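Local structure of phage-related conserved hypothetical protein, BB2244 (Bordetella bronchiseptica, 2BDV) at residues A[72-76]-A[77-81]. The protein is of unknown function but belongs to the SOS response associated peptidase (SRAP) family, so it probably acts on damaged or abasic DNA. Numbering follows the deposited sequence.
Sequences INAKL and ETIER
I79 reaches back across the junction between strand 73-75 and the following helix, its CD1 lying 3.9 Å from CB of A74. With CG1 anti to the carbonyl carbon (chi1 -56°), the chain runs on extended to bring CD1 to that methyl. At the start of the helix, L76 CD1 packs 3.5 Å from CG of E80, one turn on, while CD2 nears OE2 of that bent side chain. Elsewhere, K75 crosses T78 at about a right angle, its CD 3.8 Å from OG1.

K75, at the N-cap position, offers its carbonyl O to I79 N at 3.2 Å, nearly in line with the C=O, and weakly to T78 N; L76 O accepts E80 N at 2.9 Å. E77 and R81 add a salt bridge, OE2 to NH2 at 2.7 Å; NH2 comes to the anti side of OE2, 33° out of the carboxylate plane, and the guanidinium is tilted as well.

Further out, A74 and L76 bond to strand 147-151 through their backbones; A74 and I79 pack on it, and L76 and I79 on L191, forming an apolar face. Salt bridges of K75 NZ with D153 and E80 OE1 with R192 probably limit the cost of charges beside it.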
# COMPACT_ATOMS: atom_id res chain seq x y z
N ILE A 72 9.17 -1.25 -2.70
CA ILE A 72 7.73 -1.46 -2.74
C ILE A 72 7.04 -1.14 -1.42
O ILE A 72 5.84 -0.88 -1.38
CB ILE A 72 7.39 -2.92 -3.09
CG1 ILE A 72 7.97 -3.86 -2.03
CG2 ILE A 72 7.94 -3.25 -4.47
CD1 ILE A 72 7.59 -5.31 -2.21
N ASN A 73 7.80 -1.16 -0.33
CA ASN A 73 7.28 -0.86 1.00
C ASN A 73 8.14 0.24 1.62
O ASN A 73 9.34 0.32 1.35
CB ASN A 73 7.33 -2.10 1.91
CG ASN A 73 6.52 -3.26 1.38
OD1 ASN A 73 5.43 -3.08 0.82
ND2 ASN A 73 7.02 -4.48 1.57
N ALA A 74 7.53 1.07 2.45
CA ALA A 74 8.25 2.15 3.11
C ALA A 74 8.23 1.91 4.62
O ALA A 74 7.19 2.06 5.26
CB ALA A 74 7.61 3.49 2.77
N LYS A 75 9.38 1.53 5.17
CA LYS A 75 9.51 1.24 6.59
C LYS A 75 9.05 2.40 7.48
O LYS A 75 9.60 3.49 7.44
CB LYS A 75 10.96 0.87 6.94
CG LYS A 75 11.18 0.46 8.39
CD LYS A 75 12.63 0.10 8.65
CE LYS A 75 13.01 -1.22 8.01
NZ LYS A 75 12.46 -2.38 8.77
N LEU A 76 8.02 2.12 8.27
CA LEU A 76 7.43 3.08 9.18
C LEU A 76 8.48 3.85 9.98
O LEU A 76 8.41 5.07 10.09
CB LEU A 76 6.46 2.35 10.11
CG LEU A 76 5.72 3.16 11.17
CD1 LEU A 76 6.69 3.53 12.27
CD2 LEU A 76 5.09 4.40 10.54
N GLU A 77 9.45 3.14 10.54
CA GLU A 77 10.46 3.79 11.34
C GLU A 77 11.37 4.74 10.57
O GLU A 77 11.78 5.77 11.09
CB GLU A 77 11.31 2.76 12.07
CG GLU A 77 12.20 3.39 13.10
CD GLU A 77 12.74 2.38 14.06
OE1 GLU A 77 13.48 1.48 13.61
OE2 GLU A 77 12.41 2.48 15.27
N THR A 78 11.71 4.39 9.33
CA THR A 78 12.55 5.27 8.54
C THR A 78 11.78 6.56 8.29
O THR A 78 12.36 7.64 8.24
CB THR A 78 12.95 4.62 7.20
OG1 THR A 78 13.80 3.49 7.46
CG2 THR A 78 13.71 5.61 6.33
N ILE A 79 10.46 6.46 8.16
CA ILE A 79 9.64 7.65 7.94
C ILE A 79 9.59 8.47 9.24
O ILE A 79 9.61 9.70 9.20
CB ILE A 79 8.20 7.27 7.51
CG1 ILE A 79 8.26 6.39 6.25
CG2 ILE A 79 7.39 8.52 7.24
CD1 ILE A 79 6.91 5.89 5.79
N GLU A 80 9.53 7.78 10.37
CA GLU A 80 9.49 8.44 11.67
C GLU A 80 10.81 9.17 11.97
O GLU A 80 10.80 10.31 12.44
CB GLU A 80 9.22 7.42 12.79
CG GLU A 80 7.85 6.77 12.74
CD GLU A 80 6.72 7.79 12.67
OE1 GLU A 80 6.78 8.78 13.42
OE2 GLU A 80 5.78 7.59 11.87
N ARG A 81 11.93 8.50 11.70
CA ARG A 81 13.25 9.06 11.94
C ARG A 81 13.59 10.04 10.81
O ARG A 81 14.71 10.55 10.73
CB ARG A 81 14.31 7.95 11.98
CG ARG A 81 13.91 6.70 12.76
CD ARG A 81 13.81 6.94 14.27
NE ARG A 81 13.08 5.86 14.94
CZ ARG A 81 13.03 5.70 16.26
NH1 ARG A 81 13.67 6.55 17.06
NH2 ARG A 81 12.33 4.70 16.78